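Local coordinates for Dmd discriminator of mRNA degradation (Enterobacteria phage RB69, PDB 5I8J), which probably acts as a phage antitoxin that counters the bacterial toxin RnlA, whose attack on messenger RNA it would hold in check, at residues 8-13 against 46-51; 35-40 against 58-63. All coordinates share one frame; numbering follows the deposited sequence.

Contact 1 (8-13 against 46-51); sequences VTFIGW and ALVKAF
Ala46 CB packs against Trp13 O, which accepts the hydrogen bond from Leu47 N at 3.0 Å. Leu47 and Trp13 form a hydrogen-bonded pair: Trp13 N reaches Leu47 O at 2.8 Å, and the leucine lies beside the indole, pointing the same way, with CD2 near CE3. Val48 sits opposite Gly12, whose CA comes within 4.3 Å of Val48 CA, and Val48 CG1 meets the edge of the Phe10 ring. At Lys49 the backbone bond to Ile11 O is nearly straight (171°), while the aliphatic chain crosses the indole obliquely, CE lying 3.4 Å from Trp13 CZ3. The ammonium group then bridges to Glu59 and to Asp54 of the second subunit. Ala50 CB touches both Phe10 CE1 and Val8 CG1. Phe51 closes the row, its CE1 packed tightly at 3.3 Å from Ile11 CD1. The sheet thus has two different faces. Thr9, Ile11, Trp13 and Phe51 meet the second subunit, Ile11 and Phe51 each touching their own counterparts, whereas Phe10 and Ala50 pack on helix 30-44; strands 19-26 and 55-61 flank the central pair.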
loop_
_atom_site.group_PDB
_atom_site.type_symbol
_atom_site.label_atom_id
_atom_site.label_comp_id
_atom_site.label_asym_id
_atom_site.label_seq_id
_atom_site.Cartn_x
_atom_site.Cartn_y
_atom_site.Cartn_z
ATOM N N VAL A 8 4.422 7.997 6.185
ATOM C CA VAL A 8 4.628 6.575 5.966
ATOM C C VAL A 8 3.306 5.931 5.603
ATOM O O VAL A 8 2.324 6.077 6.314
ATOM C CB VAL A 8 5.228 5.889 7.211
ATOM C CG1 VAL A 8 5.596 4.440 6.890
ATOM C CG2 VAL A 8 6.464 6.651 7.681
ATOM N N THR A 9 3.278 5.239 4.470
ATOM C CA THR A 9 2.097 4.481 4.083
ATOM C C THR A 9 2.274 3.034 4.537
ATOM O O THR A 9 3.239 2.384 4.161
ATOM C CB THR A 9 1.862 4.515 2.560
ATOM O OG1 THR A 9 1.679 5.875 2.123
ATOM C CG2 THR A 9 0.635 3.686 2.196
ATOM N N PHE A 10 1.353 2.559 5.359
ATOM C CA PHE A 10 1.369 1.192 5.856
ATOM C C PHE A 10 0.319 0.390 5.116
ATOM O O PHE A 10 -0.826 0.844 4.959
ATOM C CB PHE A 10 1.100 1.147 7.365
ATOM C CG PHE A 10 2.186 1.761 8.198
ATOM C CD1 PHE A 10 3.247 0.990 8.660
ATOM C CD2 PHE A 10 2.154 3.107 8.516
ATOM C CE1 PHE A 10 4.246 1.551 9.425
ATOM C CE2 PHE A 10 3.156 3.680 9.281
ATOM C CZ PHE A 10 4.202 2.906 9.735
ATOM N N ILE A 11 0.711 -0.792 4.651
ATOM C CA ILE A 11 -0.229 -1.715 4.033
ATOM C C ILE A 11 -0.211 -3.007 4.814
ATOM O O ILE A 11 0.846 -3.559 5.061
ATOM C CB ILE A 11 0.113 -2.018 2.575
ATOM C CG1 ILE A 11 0.384 -0.727 1.805
ATOM C CG2 ILE A 11 -1.017 -2.809 1.934
ATOM C CD1 ILE A 11 1.089 -1.015 0.510
ATOM N N GLY A 12 -1.386 -3.469 5.217
ATOM C CA GLY A 12 -1.505 -4.639 6.069
ATOM C C GLY A 12 -2.373 -5.720 5.447
ATOM O O GLY A 12 -3.357 -5.424 4.757
ATOM N N TRP A 13 -1.968 -6.968 5.669
ATOM C CA TRP A 13 -2.752 -8.152 5.335
ATOM C C TRP A 13 -3.075 -8.955 6.584
ATOM O O TRP A 13 -2.164 -9.417 7.284
ATOM C CB TRP A 13 -2.000 -9.062 4.363
ATOM C CG TRP A 13 -1.873 -8.542 2.976
ATOM C CD1 TRP A 13 -2.623 -8.906 1.891
ATOM C CD2 TRP A 13 -0.906 -7.596 2.502
ATOM N NE1 TRP A 13 -2.192 -8.222 0.773
ATOM C CE2 TRP A 13 -1.143 -7.420 1.120
ATOM C CE3 TRP A 13 0.123 -6.875 3.109
ATOM C CZ2 TRP A 13 -0.384 -6.545 0.337
ATOM C CZ3 TRP A 13 0.881 -6.006 2.324
ATOM C CH2 TRP A 13 0.618 -5.855 0.951
ATOM N N ALA A 46 -0.965 -9.542 11.776
ATOM C CA ALA A 46 -0.956 -9.233 10.356
ATOM C C ALA A 46 0.455 -9.134 9.786
ATOM O O ALA A 46 1.442 -9.071 10.520
ATOM C CB ALA A 46 -1.714 -7.917 10.113
ATOM N N LEU A 47 0.531 -9.139 8.465
ATOM C CA LEU A 47 1.730 -8.743 7.746
ATOM C C LEU A 47 1.586 -7.260 7.478
ATOM O O LEU A 47 0.580 -6.841 6.923
ATOM C CB LEU A 47 1.872 -9.517 6.433
ATOM C CG LEU A 47 2.841 -8.952 5.391
ATOM C CD1 LEU A 47 4.280 -9.042 5.881
ATOM C CD2 LEU A 47 2.679 -9.666 4.056
ATOM N N VAL A 48 2.557 -6.455 7.887
ATOM C CA VAL A 48 2.481 -5.018 7.606
ATOM C C VAL A 48 3.758 -4.560 6.930
ATOM O O VAL A 48 4.854 -4.909 7.374
ATOM C CB VAL A 48 2.249 -4.191 8.893
ATOM C CG1 VAL A 48 2.224 -2.678 8.571
ATOM C CG2 VAL A 48 0.955 -4.611 9.565
ATOM N N LYS A 49 3.602 -3.807 5.835
ATOM C CA LYS A 49 4.713 -3.212 5.105
ATOM C C LYS A 49 4.661 -1.704 5.256
ATOM O O LYS A 49 3.583 -1.108 5.152
ATOM C CB LYS A 49 4.668 -3.572 3.620
ATOM C CG LYS A 49 4.624 -5.060 3.322
ATOM C CD LYS A 49 4.311 -5.283 1.830
ATOM C CE LYS A 49 4.102 -6.755 1.508
ATOM N NZ LYS A 49 5.370 -7.493 1.328
ATOM N N ALA A 50 5.824 -1.098 5.494
ATOM C CA ALA A 50 5.943 0.360 5.568
ATOM C C ALA A 50 6.603 0.905 4.294
ATOM O O ALA A 50 7.641 0.420 3.861
ATOM C CB ALA A 50 6.740 0.771 6.813
ATOM N N PHE A 51 5.975 1.916 3.703
ATOM C CA PHE A 51 6.435 2.545 2.479
ATOM C C PHE A 51 6.719 4.023 2.726
ATOM O O PHE A 51 5.913 4.712 3.346
ATOM C CB PHE A 51 5.385 2.415 1.364
ATOM C CG PHE A 51 5.262 1.030 0.782
ATOM C CD1 PHE A 51 4.510 0.047 1.422
ATOM C CD2 PHE A 51 5.868 0.722 -0.431
ATOM C CE1 PHE A 51 4.394 -1.227 0.869
ATOM C CE2 PHE A 51 5.753 -0.551 -0.984
ATOM C CZ PHE A 51 5.012 -1.521 -0.338
#

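Contact 2 (35-40 against 58-63); sequences WVTVQL and FEADFR
Asp61 OD1 is the best-held polar atom here, gripped by two donors from one residue: the backbone N of Arg63 at 3.0 Å and the side-chain NE of the same arginine. The first bond makes an Asx turn, which folds the chain just as strand 55-61 ends. Arg63 NH2 to Asp61 OD2 at 3.0 Å completes a salt bridge, so that the guanidinium takes the carboxylate side-on, one nitrogen to each oxygen. Both oxygens lie close to the guanidinium plane, yet all three donors come from above the carboxylate plane, so the two flat groups are not coplanar. The paired charges would be expected to keep Asp61 ionised.

Across the contact itself no hydrogen bond is made, and the hold is apolar. Helix 30-44 lies against one face of the antiparallel sheet, and here it runs at 25° to the edge strand 55-61, with the axes 7.6 Å apart. Ala60, small and pointing toward the helix, lets the backbones come close: its CA is 5.7 Å from Val38 CA, and its CB is 4.1 Å from Thr37 CG2.

Phe58 and Phe62 flank this alanine. With CG anti to the backbone N (chi1 -168°), Phe58 presents its ring edge to the helix, and its CD2 stands 3.6 Å from Thr37 CB, which lies in the ring plane. The two branches of Val38 are shared between the aromatics: CG2 goes to Phe58 CE2, and CG1, anti to the backbone N, reaches Phe62 CZ at 3.9 Å, crossing that ring obliquely. Thr37 turns its methyl to the strand, while its OG1 bonds to Ile33 O one helical turn earlier. Phe62 packs further along the helix on Ala41 and Glu42.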
loop_
_atom_site.group_PDB
_atom_site.type_symbol
_atom_site.label_atom_id
_atom_site.label_comp_id
_atom_site.label_asym_id
_atom_site.label_seq_id
_atom_site.Cartn_x
_atom_site.Cartn_y
_atom_site.Cartn_z
ATOM N N TRP A 35 9.436 0.202 14.995
ATOM C CA TRP A 35 8.614 -0.107 16.168
ATOM C C TRP A 35 7.130 0.011 15.824
ATOM O O TRP A 35 6.330 -0.848 16.173
ATOM C CB TRP A 35 8.950 0.811 17.359
ATOM C CG TRP A 35 8.348 0.291 18.629
ATOM C CD1 TRP A 35 8.936 -0.553 19.528
ATOM C CD2 TRP A 35 7.015 0.523 19.107
ATOM N NE1 TRP A 35 8.060 -0.842 20.548
ATOM C CE2 TRP A 35 6.876 -0.197 20.315
ATOM C CE3 TRP A 35 5.932 1.276 18.642
ATOM C CZ2 TRP A 35 5.698 -0.182 21.062
ATOM C CZ3 TRP A 35 4.762 1.293 19.395
ATOM C CH2 TRP A 35 4.654 0.565 20.584
ATOM N N VAL A 36 6.771 1.083 15.131
ATOM C CA VAL A 36 5.383 1.308 14.751
ATOM C C VAL A 36 4.912 0.173 13.843
ATOM O O VAL A 36 3.786 -0.321 13.989
ATOM C CB VAL A 36 5.211 2.682 14.062
ATOM C CG1 VAL A 36 3.847 2.802 13.398
ATOM C CG2 VAL A 36 5.378 3.780 15.098
ATOM N N THR A 37 5.792 -0.274 12.956
ATOM C CA THR A 37 5.457 -1.373 12.040
ATOM C C THR A 37 5.206 -2.659 12.814
ATOM O O THR A 37 4.210 -3.355 12.594
ATOM C CB THR A 37 6.568 -1.600 11.005
ATOM O OG1 THR A 37 6.748 -0.402 10.232
ATOM C CG2 THR A 37 6.197 -2.752 10.059
ATOM N N VAL A 38 6.110 -2.964 13.741
ATOM C CA VAL A 38 5.996 -4.185 14.522
ATOM C C VAL A 38 4.734 -4.152 15.361
ATOM O O VAL A 38 4.021 -5.149 15.458
ATOM C CB VAL A 38 7.231 -4.390 15.415
ATOM C CG1 VAL A 38 6.992 -5.500 16.442
ATOM C CG2 VAL A 38 8.450 -4.668 14.550
ATOM N N GLN A 39 4.446 -3.002 15.961
ATOM C CA GLN A 39 3.259 -2.877 16.797
ATOM C C GLN A 39 1.990 -3.058 15.976
ATOM O O GLN A 39 1.082 -3.788 16.371
ATOM C CB GLN A 39 3.251 -1.517 17.504
ATOM C CG GLN A 39 1.982 -1.215 18.299
ATOM C CD GLN A 39 1.801 -2.080 19.536
ATOM O OE1 GLN A 39 2.599 -2.972 19.824
ATOM N NE2 GLN A 39 0.738 -1.811 20.279
ATOM N N LEU A 40 1.932 -2.391 14.828
ATOM C CA LEU A 40 0.788 -2.536 13.934
ATOM C C LEU A 40 0.581 -3.993 13.545
ATOM O O LEU A 40 -0.542 -4.503 13.561
ATOM C CB LEU A 40 0.981 -1.692 12.672
ATOM C CG LEU A 40 0.360 -0.302 12.625
ATOM C CD1 LEU A 40 0.672 0.336 11.275
ATOM C CD2 LEU A 40 -1.149 -0.388 12.853
ATOM N N PHE A 58 10.472 -1.319 5.371
ATOM C CA PHE A 58 10.450 -2.297 6.450
ATOM C C PHE A 58 9.192 -3.138 6.353
ATOM O O PHE A 58 8.206 -2.704 5.773
ATOM C CB PHE A 58 10.516 -1.594 7.814
ATOM C CG PHE A 58 10.790 -2.509 8.960
ATOM C CD1 PHE A 58 12.011 -3.150 9.074
ATOM C CD2 PHE A 58 9.835 -2.713 9.943
ATOM C CE1 PHE A 58 12.265 -3.992 10.140
ATOM C CE2 PHE A 58 10.084 -3.551 11.009
ATOM C CZ PHE A 58 11.307 -4.194 11.105
ATOM N N GLU A 59 9.220 -4.341 6.919
ATOM C CA GLU A 59 7.987 -5.095 7.079
ATOM C C GLU A 59 8.100 -6.079 8.224
ATOM O O GLU A 59 9.206 -6.472 8.598
ATOM C CB GLU A 59 7.616 -5.824 5.788
ATOM C CG GLU A 59 8.586 -6.888 5.356
ATOM C CD GLU A 59 8.342 -7.293 3.914
ATOM O OE1 GLU A 59 7.189 -7.651 3.599
ATOM O OE2 GLU A 59 9.286 -7.223 3.089
ATOM N N ALA A 60 6.948 -6.449 8.779
ATOM C CA ALA A 60 6.879 -7.379 9.906
ATOM C C ALA A 60 5.685 -8.293 9.702
ATOM O O ALA A 60 4.604 -7.832 9.359
ATOM C CB ALA A 60 6.766 -6.627 11.228
ATOM N N ASP A 61 5.875 -9.591 9.910
ATOM C CA ASP A 61 4.810 -10.552 9.645
ATOM C C ASP A 61 4.434 -11.288 10.921
ATOM O O ASP A 61 5.182 -12.150 11.398
ATOM C CB ASP A 61 5.239 -11.553 8.573
ATOM C CG ASP A 61 4.093 -12.445 8.104
ATOM O OD1 ASP A 61 2.986 -12.347 8.657
ATOM O OD2 ASP A 61 4.309 -13.267 7.188
ATOM N N PHE A 62 3.265 -10.965 11.458
ATOM C CA PHE A 62 2.780 -11.632 12.654
ATOM C C PHE A 62 1.545 -12.491 12.384
ATOM O O PHE A 62 0.722 -12.704 13.263
ATOM C CB PHE A 62 2.491 -10.597 13.740
ATOM C CG PHE A 62 3.732 -10.106 14.423
ATOM C CD1 PHE A 62 4.546 -9.168 13.816
ATOM C CD2 PHE A 62 4.098 -10.606 15.665
ATOM C CE1 PHE A 62 5.700 -8.720 14.431
ATOM C CE2 PHE A 62 5.256 -10.172 16.290
ATOM C CZ PHE A 62 6.059 -9.230 15.671
ATOM N N ARG A 63 1.424 -13.010 11.171
ATOM C CA ARG A 63 0.279 -13.856 10.861
ATOM C C ARG A 63 0.451 -15.251 11.467
ATOM O O ARG A 63 -0.518 -15.999 11.613
ATOM C CB ARG A 63 0.070 -13.947 9.356
ATOM C CG ARG A 63 -0.413 -12.641 8.740
ATOM C CD ARG A 63 -0.467 -12.769 7.227
ATOM N NE ARG A 63 0.859 -13.004 6.666
ATOM C CZ ARG A 63 1.103 -13.199 5.371
ATOM N NH1 ARG A 63 0.113 -13.179 4.482
ATOM N NH2 ARG A 63 2.344 -13.416 4.965
#

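From the N terminus, strand 6-14 runs first through the centre of the sheet, and strand 19-26 pairs on its outer side before helix 30-44 begins. Contact 1 closes the long excursion that follows residues 8-13, bringing strand 46-52 back beside the first strand with the helix contained in the loop. Contact 2 closes a shorter one, from the helix to the edge strand 55-61. The segments alternate along the chain, so the two loops cross instead of nesting. Backbone bonds between Val48 and Ala60, and between Ala46 and Phe62, join the contacts directly. On the helix side, Phe10 CE1 packs 3.3 Å from Thr37 OG1, joining the central strand 6-14 to the helix.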